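Local atomic coordinates of hypothetical protein PA0115 (Pseudomonas aeruginosa, PDB entry 1XEB), a protein that probably acts as an acyl-CoA-dependent N-acetyltransferase of the GNAT superfamily. Residues L3-H9 with H50-R56; A20-R25 with L60-R65; G93-E98 with Y124-Y128. The contacts are given in a common frame with arbitrary orientation. Residue numbers count along the deposited sequence, not the author numbering.

Contacts 1 and 2 are built on neighbouring strands of one sheet, their centres about 9 Å apart: strand 50-56 pairs with strand 4-9 in contact 1 and with strand 59-67 of contact 2, and Tyr63 OH lies 2.6 Å from His51 ND1, a probable hydrogen bond. Helix 15-32 of contact 2 covers one face of this sheet and helix 92-108 of contact 3 the other. Contact 3 is centred about 17 Å from contact 1 and about 18 Å from contact 2, but Leu96 touches Trp5, Leu52, Ala62, Tyr63 and Leu64. No ligand is present; in GNAT folds the start of the helix corresponding to 92-108 usually faces the CoA pyrophosphate, so contact 3 probably lies near that site.

Contact 1. Residues L3-H9 with H50-R56; sequences LDWTCKH and HHLMAWR
Residues 4-9 and 50-56 are extended antiparallel strands; their axes approach to 4.6 Å and their N-to-C directions differ by 165°. The register pairs Asp4 with Trp55, Thr6 with Met53 and Lys8 with His51 as hydrogen-bonded pairs (CA-CA 5.2-5.3 Å); Trp5-Ala54, Cys7-Leu52 and His9-His50 are non-hydrogen-bonded (4.3-4.5 Å). Six bonds form the ladder: Asp4 N to Trp55 O and Trp55 N to Asp4 O, both 3.0 Å; Thr6 N to Met53 O 2.8 Å and Met53 N to Thr6 O 2.7 Å; Lys8 N to His51 O 3.1 Å and His51 N to Lys8 O 2.8 Å. Just before strand 4-9, Leu3 CD2 packs on Arg56 CB at 3.5 Å. Side chains alternate between the faces. On the face of Trp5, Cys7 and His9, the Trp5 ring (chi1 m) lies flat over Ala54, whose CB is 3.3 Å from the centroid of the six-membered ring, a CH-pi contact, while Trp5 CZ3 reaches Leu52 CD2 at 3.9 Å; Trp5 also packs on Gln95 and Leu96 of helix 92-108. The edge of His9 (chi1 t) turns to the face of His50 (chi1 m) in an offset edge-to-face pair, centroids 5.1 Å apart; both histidines also bond to Asp48. On the other face, Thr6 CG2 meets selenomethionine Met53 CB at 3.7 Å and Trp55 CD1 at 4.0 Å, and Lys8 NZ bonds to Asp12 O and salt-bridges Glu17 of helix 15-32. Edge strand 4-9, helix 15-32 and strand 50-56, which also pairs with strand 59-67, open the GNAT fold.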
loop_
_atom_site.group_PDB
_atom_site.type_symbol
_atom_site.label_atom_id
_atom_site.label_comp_id
_atom_site.label_asym_id
_atom_site.label_seq_id
_atom_site.Cartn_x
_atom_site.Cartn_y
_atom_site.Cartn_z
ATOM N N LEU A 3 7.196 3.299 -16.724
ATOM C CA LEU A 3 6.208 4.113 -16.015
ATOM C C LEU A 3 6.826 5.331 -15.332
ATOM O O LEU A 3 8.039 5.412 -15.155
ATOM C CB LEU A 3 5.530 3.275 -14.931
ATOM C CG LEU A 3 4.917 1.922 -15.287
ATOM C CD1 LEU A 3 4.682 1.112 -14.017
ATOM C CD2 LEU A 3 3.625 2.137 -16.044
ATOM N N ASP A 4 5.973 6.269 -14.936
ATOM C CA ASP A 4 6.420 7.454 -14.225
ATOM C C ASP A 4 5.999 7.311 -12.771
ATOM O O ASP A 4 4.813 7.413 -12.437
ATOM C CB ASP A 4 5.809 8.724 -14.814
ATOM C CG ASP A 4 6.532 9.190 -16.064
ATOM O OD1 ASP A 4 7.764 9.421 -15.990
ATOM O OD2 ASP A 4 5.870 9.330 -17.118
ATOM N N TRP A 5 6.981 7.069 -11.911
ATOM C CA TRP A 5 6.720 6.905 -10.496
ATOM C C TRP A 5 6.736 8.206 -9.714
ATOM O O TRP A 5 7.513 9.120 -9.993
ATOM C CB TRP A 5 7.724 5.937 -9.883
ATOM C CG TRP A 5 7.525 4.552 -10.344
ATOM C CD1 TRP A 5 8.065 3.966 -11.455
ATOM C CD2 TRP A 5 6.732 3.553 -9.707
ATOM N NE1 TRP A 5 7.658 2.655 -11.543
ATOM C CE2 TRP A 5 6.839 2.377 -10.479
ATOM C CE3 TRP A 5 5.940 3.535 -8.556
ATOM C CZ2 TRP A 5 6.185 1.194 -10.131
ATOM C CZ3 TRP A 5 5.288 2.358 -8.210
ATOM C CH2 TRP A 5 5.416 1.205 -8.993
ATOM N N THR A 6 5.867 8.274 -8.715
ATOM C CA THR A 6 5.784 9.456 -7.874
ATOM C C THR A 6 5.378 9.098 -6.442
ATOM O O THR A 6 4.515 8.244 -6.214
ATOM C CB THR A 6 4.790 10.485 -8.469
ATOM O OG1 THR A 6 4.481 11.462 -7.478
ATOM C CG2 THR A 6 3.508 9.814 -8.927
ATOM N N CYS A 7 6.031 9.729 -5.474
ATOM C CA CYS A 7 5.713 9.486 -4.070
ATOM C C CYS A 7 5.476 10.829 -3.421
ATOM O O CYS A 7 6.418 11.540 -3.089
ATOM C CB CYS A 7 6.849 8.776 -3.346
ATOM S SG CYS A 7 6.361 8.356 -1.661
ATOM N N LYS A 8 4.211 11.161 -3.224
ATOM C CA LYS A 8 3.868 12.445 -2.666
ATOM C C LYS A 8 3.244 12.425 -1.286
ATOM O O LYS A 8 2.579 11.465 -0.880
ATOM C CB LYS A 8 2.918 13.177 -3.625
ATOM C CG LYS A 8 3.475 13.385 -5.031
ATOM C CD LYS A 8 2.441 13.996 -6.006
ATOM C CE LYS A 8 2.065 15.430 -5.650
ATOM N NZ LYS A 8 1.164 16.065 -6.673
ATOM N N HIS A 9 3.468 13.520 -0.576
ATOM C CA HIS A 9 2.899 13.737 0.739
ATOM C C HIS A 9 1.442 14.050 0.392
ATOM O O HIS A 9 1.168 14.646 -0.657
ATOM C CB HIS A 9 3.575 14.950 1.381
ATOM C CG HIS A 9 3.151 15.213 2.786
ATOM N ND1 HIS A 9 1.897 15.680 3.110
ATOM C CD2 HIS A 9 3.824 15.096 3.956
ATOM C CE1 HIS A 9 1.815 15.843 4.419
ATOM N NE2 HIS A 9 2.971 15.496 4.955
ATOM N N HIS A 50 1.902 9.162 2.976
ATOM C CA HIS A 50 2.375 9.376 1.615
ATOM C C HIS A 50 1.626 8.482 0.641
ATOM O O HIS A 50 0.965 7.524 1.047
ATOM C CB HIS A 50 3.890 9.146 1.508
ATOM C CG HIS A 50 4.701 10.342 1.898
ATOM N ND1 HIS A 50 4.673 10.875 3.166
ATOM C CD2 HIS A 50 5.528 11.136 1.176
ATOM C CE1 HIS A 50 5.446 11.947 3.210
ATOM N NE2 HIS A 50 5.975 12.127 2.015
ATOM N N HIS A 51 1.716 8.817 -0.644
ATOM C CA HIS A 51 1.047 8.051 -1.679
ATOM C C HIS A 51 1.999 7.760 -2.845
ATOM O O HIS A 51 2.447 8.676 -3.551
ATOM C CB HIS A 51 -0.189 8.821 -2.159
ATOM C CG HIS A 51 -1.157 9.139 -1.059
ATOM N ND1 HIS A 51 -2.241 8.337 -0.761
ATOM C CD2 HIS A 51 -1.163 10.136 -0.139
ATOM C CE1 HIS A 51 -2.867 8.825 0.297
ATOM N NE2 HIS A 51 -2.231 9.916 0.693
ATOM N N LEU A 52 2.315 6.480 -3.030
ATOM C CA LEU A 52 3.197 6.050 -4.099
ATOM C C LEU A 52 2.337 5.707 -5.302
ATOM O O LEU A 52 1.402 4.918 -5.206
ATOM C CB LEU A 52 4.007 4.826 -3.668
ATOM C CG LEU A 52 4.954 4.306 -4.749
ATOM C CD1 LEU A 52 6.086 5.301 -4.935
ATOM C CD2 LEU A 52 5.490 2.940 -4.365
HETATM N N MSE A 53 2.652 6.307 -6.437
HETATM C CA MSE A 53 1.872 6.090 -7.643
HETATM C C MSE A 53 2.745 5.837 -8.872
HETATM O O MSE A 53 3.818 6.414 -9.017
HETATM C CB MSE A 53 0.982 7.310 -7.909
HETATM C CG MSE A 53 0.021 7.665 -6.789
HETATM SE SE MSE A 53 -0.773 9.453 -6.983
HETATM C CE MSE A 53 -2.169 9.016 -8.215
ATOM N N ALA A 54 2.268 4.955 -9.742
ATOM C CA ALA A 54 2.950 4.635 -10.987
ATOM C C ALA A 54 1.927 4.929 -12.083
ATOM O O ALA A 54 0.841 4.339 -12.113
ATOM C CB ALA A 54 3.367 3.173 -11.013
ATOM N N TRP A 55 2.278 5.867 -12.962
ATOM C CA TRP A 55 1.411 6.283 -14.064
ATOM C C TRP A 55 1.905 5.898 -15.466
ATOM O O TRP A 55 3.103 5.727 -15.691
ATOM C CB TRP A 55 1.237 7.793 -14.027
ATOM C CG TRP A 55 0.455 8.302 -12.881
ATOM C CD1 TRP A 55 0.878 8.450 -11.597
ATOM C CD2 TRP A 55 -0.885 8.804 -12.927
ATOM N NE1 TRP A 55 -0.115 9.024 -10.836
ATOM C CE2 TRP A 55 -1.208 9.250 -11.631
ATOM C CE3 TRP A 55 -1.843 8.921 -13.942
ATOM C CZ2 TRP A 55 -2.451 9.806 -11.323
ATOM C CZ3 TRP A 55 -3.079 9.475 -13.633
ATOM C CH2 TRP A 55 -3.372 9.910 -12.339
ATOM N N ARG A 56 0.965 5.774 -16.402
ATOM C CA ARG A 56 1.275 5.466 -17.796
ATOM C C ARG A 56 0.129 5.958 -18.673
ATOM O O ARG A 56 -0.995 5.449 -18.593
ATOM C CB ARG A 56 1.462 3.966 -18.018
ATOM C CG ARG A 56 2.138 3.616 -19.357
ATOM C CD ARG A 56 1.921 2.156 -19.751
ATOM N NE ARG A 56 0.516 1.877 -20.070
ATOM C CZ ARG A 56 -0.005 0.657 -20.201
ATOM N NH1 ARG A 56 -1.291 0.509 -20.492
ATOM N NH2 ARG A 56 0.754 -0.417 -20.033
#

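Contact 2. Residues A20-R25 with L60-R65; sequences ALLQLR and LLAYLR
Tyr63, Leu24 and Leu60 give up the most surface where helix 20-25 lies across strand 60-65, their axes 9.1 Å apart at closest and crossing at -78°. Leu24 (chi1 t, chi2 p) pushes CD2 against the strand, 3.7 Å from Leu60 O, 4.0 Å from Leu60 CD1 and 4.1 Å from Tyr63 CB. Leu60 CD1 in turn fits beneath the helix, 3.6 Å from Leu21 CA and 4.0 Å from Leu21 CB. This is helix-on-sheet packing of the GNAT fold, the first helix covering one face of the sheet; just after Leu60 the strand carries a classic beta bulge, Leu61 and Ala62 both facing Ala54. Tyr63 (chi1 t, chi2 91°) stands up from the strand beside the helix, its CE1 3.8 Å from Leu21 CB. Its OH bonds to His51 and accepts a weak bond from Arg25 NH2 at 3.4 Å. Arg25 NH1 comes within 4.0 Å of Arg65 NH1, a like-charge approach offset by salt bridges from Arg25 to Glu39 and Asp44 and from Arg65 to Asp41.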
loop_
_atom_site.group_PDB
_atom_site.type_symbol
_atom_site.label_atom_id
_atom_site.label_comp_id
_atom_site.label_asym_id
_atom_site.label_seq_id
_atom_site.Cartn_x
_atom_site.Cartn_y
_atom_site.Cartn_z
ATOM N N ALA A 20 -8.059 9.705 -8.645
ATOM C CA ALA A 20 -7.498 8.537 -9.328
ATOM C C ALA A 20 -7.141 7.397 -8.395
ATOM O O ALA A 20 -7.539 6.257 -8.626
ATOM C CB ALA A 20 -6.272 8.936 -10.144
ATOM N N LEU A 21 -6.399 7.701 -7.336
ATOM C CA LEU A 21 -5.992 6.660 -6.405
ATOM C C LEU A 21 -7.190 6.062 -5.645
ATOM O O LEU A 21 -7.181 4.883 -5.309
ATOM C CB LEU A 21 -4.923 7.194 -5.434
ATOM C CG LEU A 21 -5.318 8.114 -4.268
ATOM C CD1 LEU A 21 -5.685 7.289 -3.042
ATOM C CD2 LEU A 21 -4.147 9.020 -3.938
ATOM N N LEU A 22 -8.227 6.851 -5.378
ATOM C CA LEU A 22 -9.371 6.284 -4.679
ATOM C C LEU A 22 -10.176 5.444 -5.664
ATOM O O LEU A 22 -10.799 4.435 -5.309
ATOM C CB LEU A 22 -10.248 7.380 -4.075
ATOM C CG LEU A 22 -9.675 8.079 -2.834
ATOM C CD1 LEU A 22 -10.647 9.179 -2.359
ATOM C CD2 LEU A 22 -9.439 7.042 -1.727
ATOM N N GLN A 23 -10.150 5.852 -6.921
ATOM C CA GLN A 23 -10.888 5.113 -7.921
ATOM C C GLN A 23 -10.252 3.752 -8.208
ATOM O O GLN A 23 -10.958 2.769 -8.462
ATOM C CB GLN A 23 -10.962 5.927 -9.192
ATOM C CG GLN A 23 -11.976 5.392 -10.152
ATOM C CD GLN A 23 -11.362 5.128 -11.481
ATOM O OE1 GLN A 23 -11.280 3.976 -11.924
ATOM N NE2 GLN A 23 -10.902 6.197 -12.137
ATOM N N LEU A 24 -8.921 3.692 -8.171
ATOM C CA LEU A 24 -8.227 2.429 -8.428
ATOM C C LEU A 24 -8.451 1.489 -7.244
ATOM O O LEU A 24 -8.732 0.291 -7.405
ATOM C CB LEU A 24 -6.729 2.674 -8.620
ATOM C CG LEU A 24 -5.868 1.414 -8.792
ATOM C CD1 LEU A 24 -6.381 0.575 -9.953
ATOM C CD2 LEU A 24 -4.421 1.820 -9.021
ATOM N N ARG A 25 -8.353 2.055 -6.047
ATOM C CA ARG A 25 -8.529 1.289 -4.819
ATOM C C ARG A 25 -9.924 0.689 -4.712
ATOM O O ARG A 25 -10.094 -0.467 -4.288
ATOM C CB ARG A 25 -8.218 2.184 -3.614
ATOM C CG ARG A 25 -6.733 2.268 -3.308
ATOM C CD ARG A 25 -6.395 3.421 -2.379
ATOM N NE ARG A 25 -7.318 3.549 -1.249
ATOM C CZ ARG A 25 -7.177 4.466 -0.308
ATOM N NH1 ARG A 25 -8.052 4.551 0.696
ATOM N NH2 ARG A 25 -6.142 5.295 -0.371
ATOM N N LEU A 60 -3.556 5.455 -13.877
ATOM C CA LEU A 60 -2.842 5.068 -12.660
ATOM C C LEU A 60 -2.858 3.536 -12.678
ATOM O O LEU A 60 -3.917 2.923 -12.565
ATOM C CB LEU A 60 -3.578 5.573 -11.414
ATOM C CG LEU A 60 -2.735 5.884 -10.174
ATOM C CD1 LEU A 60 -3.583 5.738 -8.909
ATOM C CD2 LEU A 60 -1.565 4.945 -10.124
ATOM N N LEU A 61 -1.697 2.912 -12.824
ATOM C CA LEU A 61 -1.661 1.455 -12.896
ATOM C C LEU A 61 -1.282 0.734 -11.605
ATOM O O LEU A 61 -1.613 -0.440 -11.419
ATOM C CB LEU A 61 -0.726 1.016 -14.021
ATOM C CG LEU A 61 -1.021 1.529 -15.437
ATOM C CD1 LEU A 61 -0.087 0.806 -16.406
ATOM C CD2 LEU A 61 -2.481 1.290 -15.826
ATOM N N ALA A 62 -0.590 1.432 -10.711
ATOM C CA ALA A 62 -0.188 0.824 -9.456
ATOM C C ALA A 62 -0.150 1.881 -8.382
ATOM O O ALA A 62 0.192 3.045 -8.652
ATOM C CB ALA A 62 1.185 0.165 -9.586
ATOM N N TYR A 63 -0.482 1.457 -7.165
ATOM C CA TYR A 63 -0.516 2.345 -6.022
ATOM C C TYR A 63 -0.293 1.622 -4.705
ATOM O O TYR A 63 -0.535 0.425 -4.583
ATOM C CB TYR A 63 -1.885 3.026 -5.973
ATOM C CG TYR A 63 -2.169 3.781 -4.695
ATOM C CD1 TYR A 63 -1.841 5.129 -4.572
ATOM C CD2 TYR A 63 -2.739 3.140 -3.604
ATOM C CE1 TYR A 63 -2.078 5.819 -3.386
ATOM C CE2 TYR A 63 -2.972 3.816 -2.415
ATOM C CZ TYR A 63 -2.644 5.158 -2.309
ATOM O OH TYR A 63 -2.904 5.843 -1.138
ATOM N N LEU A 64 0.210 2.366 -3.732
ATOM C CA LEU A 64 0.367 1.868 -2.380
ATOM C C LEU A 64 0.464 3.093 -1.462
ATOM O O LEU A 64 0.947 4.167 -1.852
ATOM C CB LEU A 64 1.572 0.923 -2.222
ATOM C CG LEU A 64 3.016 1.374 -2.030
ATOM C CD1 LEU A 64 3.186 2.170 -0.731
ATOM C CD2 LEU A 64 3.886 0.124 -2.003
ATOM N N ARG A 65 -0.037 2.922 -0.248
ATOM C CA ARG A 65 -0.054 3.986 0.735
ATOM C C ARG A 65 0.901 3.732 1.903
ATOM O O ARG A 65 1.050 2.600 2.381
ATOM C CB ARG A 65 -1.480 4.151 1.265
ATOM C CG ARG A 65 -1.629 5.211 2.333
ATOM C CD ARG A 65 -3.073 5.335 2.778
ATOM N NE ARG A 65 -3.548 4.146 3.485
ATOM C CZ ARG A 65 -4.772 4.033 3.995
ATOM N NH1 ARG A 65 -5.638 5.038 3.870
ATOM N NH2 ARG A 65 -5.130 2.920 4.633
#

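Contact 3. Residues G93-E98 with Y124-Y128; sequences GHQLME and YYGRY
A histidine and two tyrosines cluster where the start of helix 92-108 faces the short helix 122-126 and the turn after it: His94, Tyr124 and Tyr128. Residues 93-98 and 124-126 are helical, and the nearest CA atoms, of Met97 and Tyr128, are 8.3 Å apart. His94 ND1 and Tyr128 OH share a 2.8 Å hydrogen bond; the two rings meet rim to rim, centroids 5.9 Å apart. Tyr124 OH lies over a face of the His94 ring, 3.6 Å from His94 ND1, the rings nearly parallel (22°) but slid apart. A water makes weak bonds to His94 N (3.3 Å) and Tyr124 OH (3.5 Å). A CB on Gly93 would come about 3.1 Å from Tyr124 OH. Gly93 closes an Arg-x-x-Gly-x-Gly sequence of the GNAT pyrophosphate-binding kind, so this helix end probably lies near the acyl-CoA site. Selenomethionine Met97 (chi1 -148°, chi2 p) lays CG over the Tyr128 ring, 3.5 Å from its centroid, a CH-pi contact; Met97 SE makes a Met-aromatic contact with that ring and lies at the edge of Tyr125, 4.2 Å from its CE1. Leu96 packs on strands 4-9 and 59-67, Tyr125 on strand 113-118, and Tyr128 O bonds to Arg149 of strand 142-149.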
loop_
_atom_site.group_PDB
_atom_site.type_symbol
_atom_site.label_atom_id
_atom_site.label_comp_id
_atom_site.label_asym_id
_atom_site.label_seq_id
_atom_site.Cartn_x
_atom_site.Cartn_y
_atom_site.Cartn_z
ATOM N N GLY A 93 4.146 -5.688 -8.575
ATOM C CA GLY A 93 4.219 -5.934 -7.149
ATOM C C GLY A 93 5.627 -5.735 -6.606
ATOM O O GLY A 93 5.821 -5.077 -5.571
ATOM N N HIS A 94 6.621 -6.300 -7.289
ATOM C CA HIS A 94 8.007 -6.160 -6.851
ATOM C C HIS A 94 8.502 -4.707 -6.966
ATOM O O HIS A 94 9.303 -4.239 -6.140
ATOM C CB HIS A 94 8.921 -7.099 -7.652
ATOM C CG HIS A 94 8.764 -8.549 -7.296
ATOM N ND1 HIS A 94 8.952 -9.030 -6.017
ATOM C CD2 HIS A 94 8.432 -9.621 -8.054
ATOM C CE1 HIS A 94 8.740 -10.334 -6.002
ATOM N NE2 HIS A 94 8.422 -10.717 -7.225
ATOM N N GLN A 95 8.031 -3.986 -7.980
ATOM C CA GLN A 95 8.445 -2.591 -8.150
ATOM C C GLN A 95 7.845 -1.709 -7.049
ATOM O O GLN A 95 8.484 -0.759 -6.573
ATOM C CB GLN A 95 8.029 -2.087 -9.530
ATOM C CG GLN A 95 8.620 -2.908 -10.669
ATOM C CD GLN A 95 8.172 -2.424 -12.044
ATOM O OE1 GLN A 95 8.504 -1.309 -12.473
ATOM N NE2 GLN A 95 7.409 -3.262 -12.744
ATOM N N LEU A 96 6.623 -2.041 -6.636
ATOM C CA LEU A 96 5.940 -1.301 -5.585
ATOM C C LEU A 96 6.688 -1.509 -4.275
ATOM O O LEU A 96 7.135 -0.552 -3.636
ATOM C CB LEU A 96 4.500 -1.796 -5.442
ATOM C CG LEU A 96 3.495 -1.335 -6.496
ATOM C CD1 LEU A 96 2.367 -2.338 -6.601
ATOM C CD2 LEU A 96 2.975 0.051 -6.137
HETATM N N MSE A 97 6.838 -2.766 -3.890
HETATM C CA MSE A 97 7.528 -3.101 -2.659
HETATM C C MSE A 97 8.930 -2.500 -2.606
HETATM O O MSE A 97 9.359 -2.019 -1.551
HETATM C CB MSE A 97 7.618 -4.614 -2.514
HETATM C CG MSE A 97 7.589 -5.088 -1.063
HETATM SE SE MSE A 97 5.965 -4.533 -0.137
HETATM C CE MSE A 97 4.761 -4.381 -1.637
ATOM N N GLU A 98 9.642 -2.519 -3.734
ATOM C CA GLU A 98 10.985 -1.970 -3.763
ATOM C C GLU A 98 10.971 -0.471 -3.501
ATOM O O GLU A 98 11.753 0.027 -2.698
ATOM C CB GLU A 98 11.679 -2.230 -5.107
ATOM C CG GLU A 98 13.115 -1.678 -5.138
ATOM C CD GLU A 98 13.651 -1.414 -6.537
ATOM O OE1 GLU A 98 14.457 -0.466 -6.688
ATOM O OE2 GLU A 98 13.288 -2.145 -7.484
ATOM N N TYR A 124 5.902 -14.718 0.438
ATOM C CA TYR A 124 6.233 -13.650 -0.490
ATOM C C TYR A 124 6.875 -12.452 0.204
ATOM O O TYR A 124 7.837 -11.878 -0.292
ATOM C CB TYR A 124 4.962 -13.215 -1.223
ATOM C CG TYR A 124 5.150 -12.065 -2.170
ATOM C CD1 TYR A 124 5.106 -10.742 -1.718
ATOM C CD2 TYR A 124 5.355 -12.293 -3.525
ATOM C CE1 TYR A 124 5.257 -9.670 -2.609
ATOM C CE2 TYR A 124 5.510 -11.235 -4.415
ATOM C CZ TYR A 124 5.457 -9.931 -3.951
ATOM O OH TYR A 124 5.589 -8.906 -4.851
ATOM N N TYR A 125 6.330 -12.075 1.353
ATOM C CA TYR A 125 6.848 -10.941 2.111
ATOM C C TYR A 125 8.048 -11.346 2.947
ATOM O O TYR A 125 8.955 -10.552 3.168
ATOM C CB TYR A 125 5.753 -10.370 3.017
ATOM C CG TYR A 125 4.615 -9.759 2.249
ATOM C CD1 TYR A 125 4.751 -8.522 1.628
ATOM C CD2 TYR A 125 3.415 -10.441 2.097
ATOM C CE1 TYR A 125 3.721 -7.984 0.875
ATOM C CE2 TYR A 125 2.385 -9.916 1.344
ATOM C CZ TYR A 125 2.540 -8.690 0.732
ATOM O OH TYR A 125 1.514 -8.188 -0.048
ATOM N N GLY A 126 8.047 -12.586 3.417
ATOM C CA GLY A 126 9.157 -13.049 4.220
ATOM C C GLY A 126 10.450 -12.870 3.457
ATOM O O GLY A 126 11.513 -12.712 4.053
ATOM N N ARG A 127 10.360 -12.894 2.129
ATOM C CA ARG A 127 11.543 -12.725 1.291
ATOM C C ARG A 127 11.984 -11.273 1.265
ATOM O O ARG A 127 13.109 -10.959 0.873
ATOM C CB ARG A 127 11.276 -13.230 -0.131
ATOM C CG ARG A 127 11.562 -14.722 -0.278
ATOM C CD ARG A 127 10.409 -15.454 -0.928
ATOM N NE ARG A 127 10.440 -16.874 -0.596
ATOM C CZ ARG A 127 9.471 -17.732 -0.902
ATOM N NH1 ARG A 127 8.389 -17.308 -1.549
ATOM N NH2 ARG A 127 9.583 -19.010 -0.565
ATOM N N TYR A 128 11.093 -10.383 1.678
ATOM C CA TYR A 128 11.437 -8.970 1.725
ATOM C C TYR A 128 11.882 -8.669 3.145
ATOM O O TYR A 128 12.104 -7.523 3.523
ATOM C CB TYR A 128 10.238 -8.117 1.346
ATOM C CG TYR A 128 10.116 -7.870 -0.131
ATOM C CD1 TYR A 128 10.618 -6.701 -0.699
ATOM C CD2 TYR A 128 9.464 -8.780 -0.957
ATOM C CE1 TYR A 128 10.464 -6.436 -2.055
ATOM C CE2 TYR A 128 9.301 -8.528 -2.316
ATOM C CZ TYR A 128 9.798 -7.355 -2.859
ATOM O OH TYR A 128 9.604 -7.072 -4.192
HETATM O O HOH W 1 5.117 -9.032 -8.289
#